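Local atomic coordinates of dihydrodipicolinate synthase (Bacillus clausii KSM-K16, PDB entry 3E96), a protein that probably acts as a DapA-family lyase, a TIM-barrel enzyme of the 4-hydroxy-tetrahydrodipicolinate synthase type that would form a Schiff base with its substrate. Residues K254-E266 / V277-K290. Sequence-based numbering, arbitrary orientation.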
loop_
_atom_site.group_PDB
_atom_site.type_symbol
_atom_site.label_atom_id
_atom_site.label_comp_id
_atom_site.label_asym_id
_atom_site.label_seq_id
_atom_site.Cartn_x
_atom_site.Cartn_y
_atom_site.Cartn_z
ATOM N N LYS B 254 -7.731 9.273 -14.019
ATOM C CA LYS B 254 -6.870 8.709 -15.060
ATOM C C LYS B 254 -5.669 7.939 -14.505
ATOM O O LYS B 254 -5.132 8.268 -13.441
ATOM C CB LYS B 254 -6.358 9.809 -16.004
ATOM C CG LYS B 254 -7.420 10.380 -16.934
ATOM C CD LYS B 254 -6.814 11.315 -17.988
ATOM C CE LYS B 254 -5.961 10.555 -18.995
ATOM N NZ LYS B 254 -5.457 11.437 -20.097
ATOM N N TYR B 255 -5.249 6.921 -15.251
ATOM C CA TYR B 255 -4.104 6.089 -14.880
ATOM C C TYR B 255 -4.355 5.370 -13.561
ATOM O O TYR B 255 -3.513 5.388 -12.667
ATOM C CB TYR B 255 -2.835 6.947 -14.763
ATOM C CG TYR B 255 -2.697 7.984 -15.856
ATOM C CD1 TYR B 255 -2.683 7.616 -17.202
ATOM C CD2 TYR B 255 -2.629 9.341 -15.545
ATOM C CE1 TYR B 255 -2.612 8.578 -18.210
ATOM C CE2 TYR B 255 -2.558 10.309 -16.545
ATOM C CZ TYR B 255 -2.553 9.923 -17.872
ATOM O OH TYR B 255 -2.512 10.882 -18.857
ATOM N N ASN B 256 -5.520 4.741 -13.444
ATOM C CA ASN B 256 -5.862 4.013 -12.229
ATOM C C ASN B 256 -5.731 4.910 -10.995
ATOM O O ASN B 256 -5.174 4.500 -9.976
ATOM C CB ASN B 256 -4.945 2.789 -12.075
ATOM C CG ASN B 256 -5.435 1.822 -11.012
ATOM O OD1 ASN B 256 -4.670 0.998 -10.503
ATOM N ND2 ASN B 256 -6.715 1.909 -10.676
ATOM N N GLN B 257 -6.235 6.140 -11.106
ATOM C CA GLN B 257 -6.208 7.113 -10.016
ATOM C C GLN B 257 -4.856 7.789 -9.798
ATOM O O GLN B 257 -4.691 8.543 -8.844
ATOM C CB GLN B 257 -6.658 6.459 -8.704
ATOM C CG GLN B 257 -8.115 6.028 -8.688
ATOM C CD GLN B 257 -9.041 7.128 -8.215
ATOM O OE1 GLN B 257 -9.090 8.219 -8.795
ATOM N NE2 GLN B 257 -9.782 6.851 -7.146
ATOM N N GLY B 258 -3.892 7.527 -10.673
ATOM C CA GLY B 258 -2.595 8.163 -10.512
ATOM C C GLY B 258 -2.702 9.681 -10.553
ATOM O O GLY B 258 -1.905 10.384 -9.935
ATOM N N ASN B 259 -3.698 10.181 -11.282
ATOM C CA ASN B 259 -3.933 11.621 -11.436
ATOM C C ASN B 259 -4.733 12.249 -10.295
ATOM O O ASN B 259 -4.909 13.468 -10.258
ATOM C CB ASN B 259 -4.705 11.877 -12.734
ATOM C CG ASN B 259 -3.813 12.297 -13.883
ATOM O OD1 ASN B 259 -2.596 12.150 -13.827
ATOM N ND2 ASN B 259 -4.427 12.818 -14.944
ATOM N N ASN B 260 -5.203 11.422 -9.365
ATOM C CA ASN B 260 -6.056 11.887 -8.274
ATOM C C ASN B 260 -5.712 13.199 -7.568
ATOM O O ASN B 260 -6.581 14.060 -7.399
ATOM C CB ASN B 260 -6.212 10.776 -7.233
ATOM C CG ASN B 260 -7.274 11.098 -6.204
ATOM O OD1 ASN B 260 -7.085 11.961 -5.346
ATOM N ND2 ASN B 260 -8.405 10.412 -6.291
ATOM N N VAL B 261 -4.462 13.356 -7.151
ATOM C CA VAL B 261 -4.058 14.573 -6.450
ATOM C C VAL B 261 -3.360 15.582 -7.352
ATOM O O VAL B 261 -3.593 16.788 -7.241
ATOM C CB VAL B 261 -3.121 14.243 -5.261
ATOM C CG1 VAL B 261 -2.619 15.537 -4.603
ATOM C CG2 VAL B 261 -3.861 13.385 -4.238
ATOM N N VAL B 262 -2.508 15.098 -8.249
ATOM C CA VAL B 262 -1.788 16.011 -9.124
ATOM C C VAL B 262 -2.735 16.883 -9.958
ATOM O O VAL B 262 -2.437 18.050 -10.203
ATOM C CB VAL B 262 -0.779 15.254 -10.029
ATOM C CG1 VAL B 262 -1.501 14.285 -10.944
ATOM C CG2 VAL B 262 0.056 16.261 -10.819
ATOM N N VAL B 263 -3.876 16.336 -10.376
ATOM C CA VAL B 263 -4.847 17.126 -11.144
ATOM C C VAL B 263 -5.381 18.259 -10.260
ATOM O O VAL B 263 -5.544 19.399 -10.715
ATOM C CB VAL B 263 -6.040 16.262 -11.631
ATOM C CG1 VAL B 263 -7.170 17.159 -12.145
ATOM C CG2 VAL B 263 -5.580 15.326 -12.742
ATOM N N ILE B 264 -5.653 17.942 -8.996
ATOM C CA ILE B 264 -6.145 18.945 -8.056
ATOM C C ILE B 264 -5.113 20.066 -7.880
ATOM O O ILE B 264 -5.450 21.257 -7.946
ATOM C CB ILE B 264 -6.443 18.319 -6.669
ATOM C CG1 ILE B 264 -7.684 17.430 -6.755
ATOM C CG2 ILE B 264 -6.661 19.412 -5.627
ATOM C CD1 ILE B 264 -8.018 16.714 -5.460
ATOM N N LYS B 265 -3.857 19.685 -7.666
ATOM C CA LYS B 265 -2.800 20.672 -7.464
ATOM C C LYS B 265 -2.518 21.562 -8.664
ATOM O O LYS B 265 -2.309 22.768 -8.509
ATOM C CB LYS B 265 -1.511 19.982 -7.002
ATOM C CG LYS B 265 -1.596 19.475 -5.559
ATOM C CD LYS B 265 -0.255 18.992 -5.019
ATOM C CE LYS B 265 -0.376 18.620 -3.542
ATOM N NZ LYS B 265 0.867 17.989 -2.992
ATOM N N GLU B 266 -2.510 20.993 -9.862
ATOM C CA GLU B 266 -2.245 21.817 -11.035
ATOM C C GLU B 266 -3.460 22.679 -11.368
ATOM O O GLU B 266 -3.319 23.768 -11.924
ATOM C CB GLU B 266 -1.815 20.945 -12.215
ATOM C CG GLU B 266 -0.446 20.320 -11.969
ATOM C CD GLU B 266 0.269 19.883 -13.229
ATOM O OE1 GLU B 266 -0.048 20.411 -14.320
ATOM O OE2 GLU B 266 1.167 19.021 -13.123
ATOM N N VAL B 277 3.495 21.067 -5.679
ATOM C CA VAL B 277 3.464 19.837 -6.463
ATOM C C VAL B 277 3.228 18.589 -5.620
ATOM O O VAL B 277 3.141 18.653 -4.393
ATOM C CB VAL B 277 4.797 19.631 -7.208
ATOM C CG1 VAL B 277 5.042 20.776 -8.175
ATOM C CG2 VAL B 277 5.942 19.531 -6.194
ATOM N N THR B 278 3.118 17.453 -6.297
ATOM C CA THR B 278 2.942 16.177 -5.615
ATOM C C THR B 278 4.342 15.627 -5.357
ATOM O O THR B 278 5.318 16.117 -5.932
ATOM C CB THR B 278 2.169 15.151 -6.491
ATOM O OG1 THR B 278 2.764 15.083 -7.797
ATOM C CG2 THR B 278 0.700 15.538 -6.615
ATOM N N ARG B 279 4.446 14.636 -4.479
ATOM C CA ARG B 279 5.731 14.003 -4.201
ATOM C C ARG B 279 5.767 12.677 -4.957
ATOM O O ARG B 279 4.721 12.075 -5.213
ATOM C CB ARG B 279 5.895 13.707 -2.705
ATOM C CG ARG B 279 6.431 14.858 -1.857
ATOM C CD ARG B 279 6.634 14.409 -0.411
ATOM N NE ARG B 279 7.149 15.482 0.439
ATOM C CZ ARG B 279 7.289 15.398 1.757
ATOM N NH1 ARG B 279 7.762 16.433 2.442
ATOM N NH2 ARG B 279 6.959 14.283 2.396
ATOM N N ALA B 280 6.961 12.232 -5.337
ATOM C CA ALA B 280 7.088 10.938 -6.004
ATOM C C ALA B 280 6.414 10.018 -4.985
ATOM O O ALA B 280 6.534 10.252 -3.785
ATOM C CB ALA B 280 8.561 10.568 -6.163
ATOM N N PRO B 281 5.768 8.925 -5.428
ATOM C CA PRO B 281 5.563 8.374 -6.772
ATOM C C PRO B 281 4.619 9.026 -7.790
ATOM O O PRO B 281 4.092 8.334 -8.662
ATOM C CB PRO B 281 5.162 6.933 -6.477
ATOM C CG PRO B 281 4.304 7.097 -5.256
ATOM C CD PRO B 281 5.117 8.072 -4.414
ATOM N N VAL B 282 4.379 10.327 -7.687
ATOM C CA VAL B 282 3.553 10.999 -8.689
ATOM C C VAL B 282 4.261 12.290 -9.078
ATOM O O VAL B 282 4.632 13.075 -8.211
ATOM C CB VAL B 282 2.131 11.345 -8.182
ATOM C CG1 VAL B 282 1.411 12.213 -9.224
ATOM C CG2 VAL B 282 1.330 10.063 -7.956
ATOM N N ASN B 283 4.474 12.496 -10.374
ATOM C CA ASN B 283 5.133 13.717 -10.824
ATOM C C ASN B 283 4.122 14.612 -11.535
ATOM O O ASN B 283 2.913 14.394 -11.415
ATOM C CB ASN B 283 6.349 13.386 -11.710
ATOM C CG ASN B 283 5.973 12.770 -13.045
ATOM O OD1 ASN B 283 4.973 12.067 -13.168
ATOM N ND2 ASN B 283 6.802 13.020 -14.055
ATOM N N GLU B 284 4.592 15.618 -12.265
ATOM C CA GLU B 284 3.668 16.543 -12.920
ATOM C C GLU B 284 2.890 15.988 -14.104
ATOM O O GLU B 284 3.234 14.950 -14.665
ATOM C CB GLU B 284 4.407 17.822 -13.340
ATOM C CG GLU B 284 5.420 17.664 -14.468
ATOM C CD GLU B 284 6.615 16.805 -14.090
ATOM O OE1 GLU B 284 7.090 16.896 -12.935
ATOM O OE2 GLU B 284 7.093 16.044 -14.959
ATOM N N LEU B 285 1.824 16.695 -14.476
ATOM C CA LEU B 285 0.979 16.286 -15.591
ATOM C C LEU B 285 1.687 16.449 -16.927
ATOM O O LEU B 285 2.576 17.288 -17.072
ATOM C CB LEU B 285 -0.314 17.115 -15.621
ATOM C CG LEU B 285 -1.328 16.943 -14.487
ATOM C CD1 LEU B 285 -2.514 17.876 -14.714
ATOM C CD2 LEU B 285 -1.798 15.495 -14.440
ATOM N N SER B 286 1.286 15.637 -17.899
ATOM C CA SER B 286 1.843 15.721 -19.245
ATOM C C SER B 286 1.220 16.971 -19.861
ATOM O O SER B 286 0.284 17.541 -19.294
ATOM C CB SER B 286 1.426 14.505 -20.067
ATOM O OG SER B 286 0.012 14.460 -20.194
ATOM N N ASN B 287 1.726 17.398 -21.012
ATOM C CA ASN B 287 1.171 18.577 -21.664
ATOM C C ASN B 287 -0.278 18.285 -22.040
ATOM O O ASN B 287 -1.147 19.150 -21.932
ATOM C CB ASN B 287 1.977 18.937 -22.916
ATOM C CG ASN B 287 3.411 19.314 -22.598
ATOM O OD1 ASN B 287 3.671 20.082 -21.671
ATOM N ND2 ASN B 287 4.351 18.782 -23.373
ATOM N N GLU B 288 -0.534 17.052 -22.464
ATOM C CA GLU B 288 -1.880 16.643 -22.838
ATOM C C GLU B 288 -2.856 16.848 -21.686
ATOM O O GLU B 288 -3.916 17.443 -21.861
ATOM C CB GLU B 288 -1.902 15.169 -23.246
ATOM C CG GLU B 288 -3.299 14.648 -23.559
ATOM C CD GLU B 288 -3.338 13.143 -23.756
ATOM O OE1 GLU B 288 -4.433 12.613 -24.044
ATOM O OE2 GLU B 288 -2.281 12.490 -23.619
ATOM N N ASP B 289 -2.503 16.341 -20.507
ATOM C CA ASP B 289 -3.376 16.474 -19.347
ATOM C C ASP B 289 -3.471 17.915 -18.841
ATOM O O ASP B 289 -4.509 18.324 -18.327
ATOM C CB ASP B 289 -2.920 15.536 -18.223
ATOM C CG ASP B 289 -3.262 14.077 -18.508
ATOM O OD1 ASP B 289 -3.983 13.814 -19.494
ATOM O OD2 ASP B 289 -2.820 13.191 -17.743
ATOM N N LYS B 290 -2.393 18.683 -18.981
ATOM C CA LYS B 290 -2.417 20.084 -18.557
ATOM C C LYS B 290 -3.474 20.812 -19.395
ATOM O O LYS B 290 -4.200 21.671 -18.895
ATOM C CB LYS B 290 -1.046 20.737 -18.766
ATOM C CG LYS B 290 -0.038 20.462 -17.661
ATOM C CD LYS B 290 1.346 20.960 -18.054
ATOM C CE LYS B 290 2.258 21.120 -16.842
ATOM N NZ LYS B 290 2.314 19.901 -15.988
HETATM O O HOH W 1 -1.149 12.133 -21.295
#
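Val-262 and Leu-285 form the apolar middle of a contact that is polar at both ends, in the C-terminal helical region that follows the eight-stranded barrel of this DapA-family protein. The loop 277-286, with a cis-proline turn at Pro-281, runs along one side of the turns of 254-261 and the beginning of the helix that runs to 270, then enters helix 287-299. Val-262 CG1 meets Leu-285 CD2 at 3.7 Å, its CB lies against Val-282 CG1, and Thr-278 CG2 covers its backbone side.

Asp-289, in the first turn of helix 287-299, gathers three donors. Lys-254, its chain bent at chi3 (69°), brings NZ to the syn lone pair of Asp-289 OD1 in a 2.9 Å salt bridge. Tyr-255 OH donates to Asp-289 OD2 at 2.6 Å, on its syn side, with that oxygen at the edge of the ring. Asn-259 ND2 reaches Asp-289 OD2 at 3.2 Å from the opposite face of the carboxylate to the tyrosine hydroxyl, 62° out of its plane. Ser-286 caps the same helix, its OG accepting from Asp-289 N, and a water joins this OG to Tyr-255 OH and Glu-288 OE2.

On the far side of Leu-285, Glu-266 lays its carboxylate along the leucine side chain. Glu-266 OE2 accepts a straight bond from Leu-285 N (2.8 Å, 179°), while Lys-290 NZ makes a salt bridge to Glu-266 OE1 at 2.9 Å and also donates to Leu-285 O. Lys-265 NZ donates to Val-277 O at 2.8 Å but has its salt bridge with Glu-58. The side chain of Val-261, which touches Thr-278 CG2, is about 4 Å from that of Thr-56, predicted to bind pyruvate.

With three donors around it, the buried Asp-289 carboxylate is probably held in rotation and stays ionised, while Glu-266 holds both the backbone of Leu-285 and the ammonium of Lys-290.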